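Local atomic coordinates of KaiC-like domain-containing protein (Pyrococcus horikoshii, PDB entry 3BS4), a protein that is of unknown function but, as a KaiC-like domain protein, probably has a RecA-type fold, and holds a peptide of unknown identity in the crystal. Residues Ser58-Leu63 with Asp88-Phe93; Ile146-Tyr151 with Asn185-Glu190; Ile220-Leu225 with Tyr241-Asn246. One frame throughout, in Å; residues are numbered along the deposited sequence. Where two conformers were deposited one is given.

Contact 1: Ser58-Leu63 with Asp88-Phe93; sequences SYPLQL and DTFGSF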
loop_
_atom_site.group_PDB
_atom_site.type_symbol
_atom_site.label_atom_id
_atom_site.label_comp_id
_atom_site.label_asym_id
_atom_site.label_seq_id
_atom_site.Cartn_x
_atom_site.Cartn_y
_atom_site.Cartn_z
ATOM N N SER A 58 -3.842 7.089 6.680
ATOM C CA SER A 58 -5.259 7.191 7.019
ATOM C C SER A 58 -5.628 6.856 8.454
ATOM O O SER A 58 -6.723 7.261 8.901
ATOM C CB SER A 58 -6.098 6.316 6.087
ATOM O OG SER A 58 -6.108 6.837 4.781
ATOM N N TYR A 59 -4.763 6.102 9.145
ATOM C CA TYR A 59 -5.100 5.554 10.468
ATOM C C TYR A 59 -4.037 5.892 11.495
ATOM O O TYR A 59 -2.844 5.940 11.167
ATOM C CB TYR A 59 -5.303 4.016 10.404
ATOM C CG TYR A 59 -6.358 3.661 9.395
ATOM C CD1 TYR A 59 -7.700 3.928 9.664
ATOM C CD2 TYR A 59 -6.009 3.175 8.130
ATOM C CE1 TYR A 59 -8.685 3.668 8.735
ATOM C CE2 TYR A 59 -6.988 2.917 7.185
ATOM C CZ TYR A 59 -8.325 3.170 7.499
ATOM O OH TYR A 59 -9.348 2.941 6.600
ATOM N N PRO A 60 -4.472 6.096 12.748
ATOM C CA PRO A 60 -3.510 6.262 13.836
ATOM C C PRO A 60 -2.595 5.047 13.910
ATOM O O PRO A 60 -3.034 3.925 13.680
ATOM C CB PRO A 60 -4.384 6.304 15.087
ATOM C CG PRO A 60 -5.778 6.625 14.619
ATOM C CD PRO A 60 -5.875 6.168 13.195
ATOM N N LEU A 61 -1.332 5.287 14.235
ATOM C CA LEU A 61 -0.369 4.213 14.371
ATOM C C LEU A 61 -0.842 3.095 15.321
ATOM O O LEU A 61 -0.671 1.918 15.044
ATOM C CB LEU A 61 0.964 4.789 14.836
ATOM C CG LEU A 61 2.113 3.791 14.893
ATOM C CD1 LEU A 61 2.371 3.165 13.516
ATOM C CD2 LEU A 61 3.349 4.478 15.458
ATOM N N GLN A 62 -1.444 3.468 16.442
ATOM C CA GLN A 62 -1.879 2.466 17.399
ATOM C C GLN A 62 -2.939 1.546 16.805
ATOM O O GLN A 62 -3.005 0.366 17.144
ATOM C CB GLN A 62 -2.366 3.129 18.691
ATOM C CG GLN A 62 -1.248 3.875 19.455
ATOM C CD GLN A 62 -0.029 3.003 19.830
ATOM O OE1 GLN A 62 1.116 3.458 19.739
ATOM N NE2 GLN A 62 -0.275 1.766 20.271
ATOM N N LEU A 63 -3.750 2.082 15.891
ATOM C CA LEU A 63 -4.708 1.259 15.176
ATOM C C LEU A 63 -4.051 0.308 14.159
ATOM O O LEU A 63 -4.460 -0.836 14.031
ATOM C CB LEU A 63 -5.781 2.133 14.508
ATOM C CG LEU A 63 -6.940 1.401 13.820
ATOM C CD1 LEU A 63 -7.660 0.424 14.765
ATOM C CD2 LEU A 63 -7.932 2.395 13.230
ATOM N N ASP A 88 4.826 7.849 9.479
ATOM C CA ASP A 88 3.537 8.088 10.117
ATOM C C ASP A 88 2.957 9.415 9.660
ATOM O O ASP A 88 3.001 10.430 10.358
ATOM C CB ASP A 88 3.638 7.983 11.643
ATOM C CG ASP A 88 2.289 8.101 12.325
ATOM O OD1 ASP A 88 1.258 8.147 11.631
ATOM O OD2 ASP A 88 2.249 8.130 13.577
ATOM N N THR A 89 2.415 9.386 8.451
ATOM C CA THR A 89 1.813 10.562 7.850
ATOM C C THR A 89 0.605 11.028 8.669
ATOM O O THR A 89 0.399 12.237 8.882
ATOM C CB THR A 89 1.446 10.235 6.391
ATOM O OG1 THR A 89 2.656 9.883 5.701
ATOM C CG2 THR A 89 0.802 11.437 5.696
ATOM N N PHE A 90 -0.196 10.081 9.138
ATOM C CA PHE A 90 -1.362 10.430 9.944
ATOM C C PHE A 90 -0.930 11.229 11.175
ATOM O O PHE A 90 -1.476 12.309 11.450
ATOM C CB PHE A 90 -2.116 9.167 10.357
ATOM C CG PHE A 90 -3.381 9.453 11.128
ATOM C CD1 PHE A 90 -4.608 9.546 10.463
ATOM C CD2 PHE A 90 -3.338 9.690 12.504
ATOM C CE1 PHE A 90 -5.765 9.836 11.165
ATOM C CE2 PHE A 90 -4.495 9.967 13.212
ATOM C CZ PHE A 90 -5.707 10.039 12.535
ATOM N N GLY A 91 0.040 10.708 11.920
ATOM C CA GLY A 91 0.475 11.423 13.134
ATOM C C GLY A 91 1.077 12.777 12.794
ATOM O O GLY A 91 0.919 13.752 13.543
ATOM N N SER A 92 1.759 12.845 11.659
ATOM C CA SER A 92 2.380 14.081 11.193
ATOM C C SER A 92 1.330 15.144 10.909
ATOM O O SER A 92 1.480 16.284 11.345
ATOM C CB SER A 92 3.219 13.807 9.940
ATOM O OG SER A 92 4.210 12.821 10.218
ATOM N N PHE A 93 0.259 14.774 10.204
ATOM C CA PHE A 93 -0.807 15.733 9.934
ATOM C C PHE A 93 -1.620 16.095 11.162
ATOM O O PHE A 93 -2.149 17.214 11.243
ATOM C CB PHE A 93 -1.734 15.220 8.827
ATOM C CG PHE A 93 -1.258 15.556 7.450
ATOM C CD1 PHE A 93 -1.420 16.845 6.938
ATOM C CD2 PHE A 93 -0.656 14.598 6.658
ATOM C CE1 PHE A 93 -0.980 17.154 5.659
ATOM C CE2 PHE A 93 -0.230 14.905 5.371
ATOM C CZ PHE A 93 -0.383 16.193 4.882
HETATM O O HOH W 1 -0.177 5.888 11.392
HETATM O O HOH W 2 -0.523 7.980 14.389
#

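Contact 2: Ile146-Tyr151 with Asn185-Glu190; sequences ISMSGY and NFWLWE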
loop_
_atom_site.group_PDB
_atom_site.type_symbol
_atom_site.label_atom_id
_atom_site.label_comp_id
_atom_site.label_asym_id
_atom_site.label_seq_id
_atom_site.Cartn_x
_atom_site.Cartn_y
_atom_site.Cartn_z
ATOM N N ILE A 146 -1.418 3.329 2.852
ATOM C CA ILE A 146 -2.702 3.037 3.466
ATOM C C ILE A 146 -3.254 4.310 4.115
ATOM O O ILE A 146 -2.875 4.664 5.229
ATOM C CB ILE A 146 -2.604 1.908 4.522
ATOM C CG1 ILE A 146 -1.847 0.689 3.961
ATOM C CG2 ILE A 146 -4.002 1.523 5.001
ATOM C CD1 ILE A 146 -1.442 -0.347 4.999
ATOM N N SER A 147 -4.121 5.035 3.408
ATOM C CA SER A 147 -4.562 4.787 2.048
ATOM C C SER A 147 -4.596 6.064 1.254
ATOM O O SER A 147 -4.542 7.161 1.835
ATOM C CB SER A 147 -6.060 4.402 2.116
ATOM O OG SER A 147 -6.239 3.237 2.916
ATOM N N MET A 148 -4.561 5.979 -0.067
ATOM C CA MET A 148 -4.096 7.078 -0.889
ATOM C C MET A 148 -5.374 7.983 -0.874
ATOM O O MET A 148 -5.313 9.212 -1.042
ATOM C CB MET A 148 -3.856 6.617 -2.322
ATOM C CG MET A 148 -2.518 5.895 -2.505
ATOM S SD MET A 148 -1.078 6.952 -2.166
ATOM C CE MET A 148 -1.231 8.076 -3.597
ATOM N N SER A 149 -6.547 7.378 -0.642
ATOM C CA SER A 149 -7.803 8.128 -0.502
ATOM C C SER A 149 -7.779 9.084 0.703
ATOM O O SER A 149 -8.530 10.069 0.748
ATOM C CB SER A 149 -9.009 7.151 -0.429
ATOM O OG SER A 149 -8.757 6.109 0.510
ATOM N N GLY A 150 -6.897 8.811 1.667
ATOM C CA GLY A 150 -6.752 9.666 2.846
ATOM C C GLY A 150 -6.322 11.086 2.527
ATOM O O GLY A 150 -6.595 12.009 3.306
ATOM N N TYR A 151 -5.634 11.286 1.401
ATOM C CA TYR A 151 -5.174 12.640 1.053
ATOM C C TYR A 151 -6.330 13.611 0.863
ATOM O O TYR A 151 -6.146 14.796 1.031
ATOM C CB TYR A 151 -4.271 12.614 -0.180
ATOM C CG TYR A 151 -2.940 11.986 0.134
ATOM C CD1 TYR A 151 -2.118 12.534 1.120
ATOM C CD2 TYR A 151 -2.511 10.824 -0.537
ATOM C CE1 TYR A 151 -0.886 11.959 1.436
ATOM C CE2 TYR A 151 -1.273 10.235 -0.212
ATOM C CZ TYR A 151 -0.478 10.814 0.762
ATOM O OH TYR A 151 0.739 10.258 1.119
ATOM N N ASN A 185 5.079 -1.813 -5.106
ATOM C CA ASN A 185 4.255 -0.943 -4.264
ATOM C C ASN A 185 2.790 -1.251 -4.374
ATOM O O ASN A 185 2.293 -1.509 -5.465
ATOM C CB ASN A 185 4.509 0.516 -4.642
ATOM C CG ASN A 185 5.890 0.965 -4.208
ATOM O OD1 ASN A 185 6.112 1.224 -3.026
ATOM N ND2 ASN A 185 6.825 1.012 -5.144
ATOM N N PHE A 186 2.112 -1.205 -3.232
ATOM C CA PHE A 186 0.659 -1.379 -3.167
ATOM C C PHE A 186 0.030 -0.125 -2.630
ATOM O O PHE A 186 0.408 0.356 -1.573
ATOM C CB PHE A 186 0.295 -2.535 -2.241
ATOM C CG PHE A 186 0.748 -3.872 -2.736
ATOM C CD1 PHE A 186 -0.141 -4.718 -3.380
ATOM C CD2 PHE A 186 2.057 -4.291 -2.524
ATOM C CE1 PHE A 186 0.271 -5.988 -3.829
ATOM C CE2 PHE A 186 2.483 -5.559 -2.990
ATOM C CZ PHE A 186 1.570 -6.396 -3.637
ATOM N N TRP A 187 -0.942 0.396 -3.366
ATOM C CA TRP A 187 -1.730 1.536 -2.911
ATOM C C TRP A 187 -3.119 1.040 -2.570
ATOM O O TRP A 187 -3.706 0.291 -3.341
ATOM C CB TRP A 187 -1.891 2.555 -4.049
ATOM C CG TRP A 187 -0.686 3.387 -4.274
ATOM C CD1 TRP A 187 0.488 3.340 -3.561
ATOM C CD2 TRP A 187 -0.539 4.446 -5.225
ATOM N NE1 TRP A 187 1.366 4.300 -4.027
ATOM C CE2 TRP A 187 0.753 4.999 -5.038
ATOM C CE3 TRP A 187 -1.364 4.974 -6.232
ATOM C CZ2 TRP A 187 1.246 6.050 -5.831
ATOM C CZ3 TRP A 187 -0.868 6.019 -7.020
ATOM C CH2 TRP A 187 0.417 6.546 -6.800
ATOM N N LEU A 188 -3.667 1.498 -1.452
ATOM C CA LEU A 188 -5.059 1.207 -1.135
ATOM C C LEU A 188 -5.898 2.458 -1.402
ATOM O O LEU A 188 -5.507 3.549 -1.012
ATOM C CB LEU A 188 -5.186 0.792 0.341
ATOM C CG LEU A 188 -6.598 0.446 0.846
ATOM C CD1 LEU A 188 -7.192 -0.772 0.081
ATOM C CD2 LEU A 188 -6.603 0.187 2.340
ATOM N N TRP A 189 -7.074 2.295 -2.008
ATOM C CA TRP A 189 -8.002 3.423 -2.124
ATOM C C TRP A 189 -9.355 2.968 -1.599
ATOM O O TRP A 189 -9.903 2.009 -2.118
ATOM C CB TRP A 189 -8.144 3.890 -3.586
ATOM C CG TRP A 189 -9.054 5.085 -3.745
ATOM C CD1 TRP A 189 -10.409 5.084 -3.749
ATOM C CD2 TRP A 189 -8.647 6.449 -3.934
ATOM N NE1 TRP A 189 -10.897 6.380 -3.909
ATOM C CE2 TRP A 189 -9.828 7.233 -4.012
ATOM C CE3 TRP A 189 -7.405 7.088 -4.006
ATOM C CZ2 TRP A 189 -9.794 8.631 -4.187
ATOM C CZ3 TRP A 189 -7.370 8.481 -4.162
ATOM C CH2 TRP A 189 -8.557 9.228 -4.262
ATOM N N GLU A 190 -9.863 3.652 -0.564
ATOM C CA GLU A 190 -11.116 3.261 0.096
ATOM C C GLU A 190 -12.252 4.140 -0.389
ATOM O O GLU A 190 -12.227 5.355 -0.179
ATOM C CB GLU A 190 -10.953 3.362 1.623
ATOM C CG GLU A 190 -9.843 2.445 2.130
ATOM C CD GLU A 190 -9.672 2.456 3.640
ATOM O OE1 GLU A 190 -10.614 2.073 4.372
ATOM O OE2 GLU A 190 -8.584 2.811 4.097
#

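Contact 3: Ile220-Leu225 with Tyr241-Asn246; sequences IKRELL and YEFKGN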
loop_
_atom_site.group_PDB
_atom_site.type_symbol
_atom_site.label_atom_id
_atom_site.label_comp_id
_atom_site.label_asym_id
_atom_site.label_seq_id
_atom_site.Cartn_x
_atom_site.Cartn_y
_atom_site.Cartn_z
ATOM N N ILE A 220 -24.202 -11.538 2.018
ATOM C CA ILE A 220 -23.306 -10.697 1.227
ATOM C C ILE A 220 -22.436 -11.579 0.328
ATOM O O ILE A 220 -21.976 -12.648 0.756
ATOM C CB ILE A 220 -22.424 -9.820 2.180
ATOM C CG1 ILE A 220 -21.481 -8.901 1.401
ATOM C CG2 ILE A 220 -21.618 -10.699 3.165
ATOM C CD1 ILE A 220 -20.775 -7.878 2.299
ATOM N N LYS A 221 -22.266 -11.148 -0.923
ATOM C CA LYS A 221 -21.324 -11.751 -1.863
ATOM C C LYS A 221 -20.218 -10.718 -2.074
ATOM O O LYS A 221 -20.502 -9.551 -2.372
ATOM C CB LYS A 221 -22.009 -12.067 -3.195
ATOM C CG LYS A 221 -21.092 -12.709 -4.223
ATOM C CD LYS A 221 -21.816 -12.921 -5.536
ATOM C CE LYS A 221 -20.916 -13.621 -6.544
ATOM N NZ LYS A 221 -21.704 -14.034 -7.762
ATOM N N ARG A 222 -18.973 -11.140 -1.884
ATOM C CA ARG A 222 -17.830 -10.244 -2.073
ATOM C C ARG A 222 -17.095 -10.646 -3.344
ATOM O O ARG A 222 -16.851 -11.830 -3.568
ATOM C CB ARG A 222 -16.918 -10.281 -0.853
ATOM C CG ARG A 222 -17.543 -9.688 0.414
ATOM C CD ARG A 222 -16.599 -9.801 1.599
ATOM N NE ARG A 222 -17.114 -9.045 2.736
ATOM C CZ ARG A 222 -17.759 -9.574 3.765
ATOM N NH1 ARG A 222 -17.956 -10.892 3.836
ATOM N NH2 ARG A 222 -18.186 -8.784 4.742
ATOM N N GLU A 223 -16.775 -9.648 -4.175
ATOM C CA GLU A 223 -16.123 -9.891 -5.458
ATOM C C GLU A 223 -14.855 -9.080 -5.643
ATOM O O GLU A 223 -14.793 -7.914 -5.246
ATOM C CB GLU A 223 -17.072 -9.535 -6.593
ATOM C CG GLU A 223 -18.236 -10.477 -6.687
ATOM C CD GLU A 223 -19.096 -10.179 -7.880
ATOM O OE1 GLU A 223 -19.825 -9.160 -7.847
ATOM O OE2 GLU A 223 -19.030 -10.966 -8.849
ATOM N N LEU A 224 -13.863 -9.702 -6.271
ATOM C CA LEU A 224 -12.644 -8.996 -6.675
ATOM C C LEU A 224 -12.566 -9.000 -8.188
ATOM O O LEU A 224 -12.619 -10.068 -8.809
ATOM C CB LEU A 224 -11.416 -9.658 -6.064
ATOM C CG LEU A 224 -10.053 -8.986 -6.294
ATOM C CD1 LEU A 224 -9.112 -9.330 -5.142
ATOM C CD2 LEU A 224 -9.449 -9.390 -7.636
ATOM N N LEU A 225 -12.459 -7.812 -8.775
ATOM C CA LEU A 225 -12.420 -7.661 -10.228
ATOM C C LEU A 225 -11.028 -7.250 -10.678
ATOM O O LEU A 225 -10.464 -6.305 -10.136
ATOM C CB LEU A 225 -13.414 -6.587 -10.661
ATOM C CG LEU A 225 -14.913 -6.889 -10.746
ATOM C CD1 LEU A 225 -15.491 -7.404 -9.447
ATOM C CD2 LEU A 225 -15.642 -5.614 -11.177
ATOM N N TYR A 241 -14.993 -14.036 -3.183
ATOM C CA TYR A 241 -14.152 -14.419 -2.044
ATOM C C TYR A 241 -14.883 -14.393 -0.710
ATOM O O TYR A 241 -15.948 -13.775 -0.570
ATOM C CB TYR A 241 -12.852 -13.587 -1.980
ATOM C CG TYR A 241 -13.048 -12.097 -1.751
ATOM C CD1 TYR A 241 -13.050 -11.572 -0.465
ATOM C CD2 TYR A 241 -13.191 -11.227 -2.827
ATOM C CE1 TYR A 241 -13.239 -10.201 -0.239
ATOM C CE2 TYR A 241 -13.347 -9.863 -2.627
ATOM C CZ TYR A 241 -13.378 -9.366 -1.333
ATOM O OH TYR A 241 -13.532 -8.004 -1.145
ATOM N N GLU A 242 -14.321 -15.120 0.243
ATOM C CA GLU A 242 -14.713 -15.029 1.643
ATOM C C GLU A 242 -13.460 -15.153 2.485
ATOM O O GLU A 242 -12.369 -15.253 1.943
ATOM C CB GLU A 242 -15.719 -16.112 2.009
ATOM C CG GLU A 242 -15.261 -17.504 1.731
ATOM C CD GLU A 242 -16.414 -18.509 1.763
ATOM O OE1 GLU A 242 -17.573 -18.133 2.063
ATOM O OE2 GLU A 242 -16.132 -19.681 1.490
ATOM N N PHE A 243 -13.620 -15.133 3.802
ATOM C CA PHE A 243 -12.460 -15.201 4.688
ATOM C C PHE A 243 -12.553 -16.419 5.573
ATOM O O PHE A 243 -13.608 -16.705 6.122
ATOM C CB PHE A 243 -12.382 -13.942 5.540
ATOM C CG PHE A 243 -12.175 -12.687 4.727
ATOM C CD1 PHE A 243 -10.887 -12.234 4.442
ATOM C CD2 PHE A 243 -13.257 -11.975 4.230
ATOM C CE1 PHE A 243 -10.681 -11.069 3.678
ATOM C CE2 PHE A 243 -13.063 -10.815 3.462
ATOM C CZ PHE A 243 -11.771 -10.363 3.190
ATOM N N LYS A 244 -11.446 -17.136 5.697
ATOM C CA LYS A 244 -11.331 -18.167 6.721
ATOM C C LYS A 244 -10.387 -17.607 7.775
ATOM O O LYS A 244 -9.173 -17.590 7.585
ATOM C CB LYS A 244 -10.765 -19.434 6.103
ATOM C CG LYS A 244 -10.681 -20.604 7.077
ATOM C CD LYS A 244 -10.029 -21.805 6.431
ATOM C CE LYS A 244 -9.971 -22.962 7.431
ATOM N NZ LYS A 244 -9.967 -24.278 6.717
ATOM N N GLY A 245 -10.948 -17.117 8.872
ATOM C CA GLY A 245 -10.157 -16.327 9.817
ATOM C C GLY A 245 -9.731 -15.084 9.059
ATOM O O GLY A 245 -10.570 -14.353 8.545
ATOM N N ASN A 246 -8.425 -14.865 8.956
ATOM C CA ASN A 246 -7.919 -13.712 8.214
ATOM C C ASN A 246 -7.534 -14.009 6.774
ATOM O O ASN A 246 -7.181 -13.092 6.020
ATOM C CB ASN A 246 -6.744 -13.099 8.963
ATOM C CG ASN A 246 -7.172 -12.418 10.244
ATOM O OD1 ASN A 246 -8.226 -11.765 10.309
ATOM N ND2 ASN A 246 -6.356 -12.561 11.277
HETATM O O HOH W 3 -18.646 -13.932 -1.080
HETATM O O HOH W 4 -17.439 -13.053 1.827
#

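Contact 1: Ser58-Leu63 with Asp88-Phe93
Pro-60 packs on the ring of Phe-90 in a partly buried contact between the starts of two helices, 61-70 and 89-94, where each follows a strand of the central sheet. The Pro-60 CD lies over the Phe-90 face, 4.1 Å from the ring centroid and 15° off the normal, a CH-pi contact. The backbone N of Pro-60 also sits above the centre of that face, and Tyr-59 C lies over the same side nearer the rim. CG of Phe-90 is anti to its backbone N (chi1 -177°), which brings it to 3.6 Å from Tyr-59 O. Ser-58 O comes obliquely to CD1 of Phe-90 at 3.5 Å.

The polar half runs through two waters and Asp-88. One water donates to Tyr-59 O and to Asp-88 OD1. The other accepts from Leu-61 N and donates to Asp-88 OD2 at 2.9 Å. Asp-88 is the N-cap of helix 89-94. Gly-91 N donates to Asp-88 OD1 at 2.9 Å, reaching it from above the carboxylate plane. Leu-61 CB touches OD2 of Asp-88 at 3.8 Å. Asp-88 OD2 and Tyr-105 OH also make a weak hydrogen bond.

One carboxylate thus caps its own helix and, through water, holds the first turn of the other.

Contact 2: Ile146-Tyr151 with Asn185-Glu190
The indole of Trp-187 carries Met-148 on one face, and the indole of Trp-189 carries Ser-149. Met-148 CE lies 3.7 Å from the centroid of the Trp-187 six-membered ring, 4° off the normal. Its SD stands 3.9 Å from the centroid of the five-membered ring, a Met-aromatic contact. Bends at chi2 (-63°) and chi3 (-69°) fold the methionine chain over the indole. SD also meets the edge of the Tyr-151 ring, in its plane. On Trp-189, CB of Ser-149 is over the centre of the face, and Ser-149 CA makes a CH-pi contact with the six-membered ring.

Three hydrogen bonds join the segments. Met-148 N reaches Leu-188 O at 2.8 Å, backbone to backbone. Glu-190 N donates to the hydroxyl Ser-149 OG at 2.9 Å. Between side chains, Ser-147 OG gives its proton to the anti lone pair of Glu-190 OE2 at 2.7 Å. Tyr-59 OH bonds to the same OE2, and Lys-35 NZ pairs with OE1 in a salt bridge. A cis peptide precedes Ser-147.

Trp-187 NE1 binds the backbone of the bound peptide, and Met-148 packs on one of its polar side chains. The 3-10 turn after strand 141-146 thus sits at the C-terminal end of parallel strand 184-190, beside the peptide. Helix 195-204 meets both indoles, and helix 34-47 meets Leu-188 and Ile-146.

Contact 3: Ile220-Leu225 with Tyr241-Asn246
Arg-222 lays its aliphatic chain across the ring of Tyr-241. Its CB stands 3.8 Å from the ring centroid, 16° off the normal, in a CH-pi contact over the face and toward the rim. The two side chains cross at about a right angle. Farther along, CD of Arg-222 is 3.9 Å from Tyr-241 CE1 and also reaches the edge of the Phe-243 ring, at CE2. The chain is extended from CG to NE, and this carries the guanidinium past the tyrosine. Ile-220 CD1 lies over one guanidinium face. Beyond the segments, NE of Arg-222 bonds to Ser-31 O, and the hydroxyl of Tyr-241 pairs with Ser-32 O.

Chi1 of 64° sets Tyr-241 CG between the backbone N and the carbonyl carbon. The ring edge faces the other strand. CE2 of Tyr-241 lies 3.5 Å from Glu-223 C, and Leu-224 N is near the ring plane. Leu-224 CB touches the same CE2 at 3.9 Å.

A single direct hydrogen bond joins the backbones, from Tyr-241 N to Arg-222 O at 2.9 Å. Tyr-241 O is linked back through two waters, both of which donate to it. One accepts from Arg-222 N and so bridges backbone to backbone. The other accepts from Arg-222 NH1 at 3.0 Å and ties the side chain to that carbonyl. Here the strands diverge; the axes of 220-225 and 241-244 make an angle of 107°.

Strands 219-228 and 238-244 form a beta hairpin in the antiparallel part of the sheet. Strand 207-216 flanks strand 219-228 and touches Tyr-241 through Thr-211. Helix 34-47 packs on Tyr-241 and Phe-243 through Ile-37, and Arg-33 makes a cation-pi contact with Phe-243.

Contact 2 is the core contact, near the centre of the chain; contact 1 is only partly buried, while contact 3 is buried but lies farther out. Contacts 1 and 2 touch. Tyr-59 OH approaches Glu-190 OE2 at 2.6 Å, and Ser-58 N approaches Ile-146 O at 3.0 Å, so the loop after strand 51-56 is tied to the ends of strands 141-146 and 184-190. Contact 3 stands apart, its nearest atoms about 10 Å from contact 2, but both reach the same sheet. Contact 2 uses three direct bonds and two indole faces. Contact 3 has one direct bond, two waters and arginine on tyrosine. Contact 1 pairs water-mediated polar links with proline on phenylalanine.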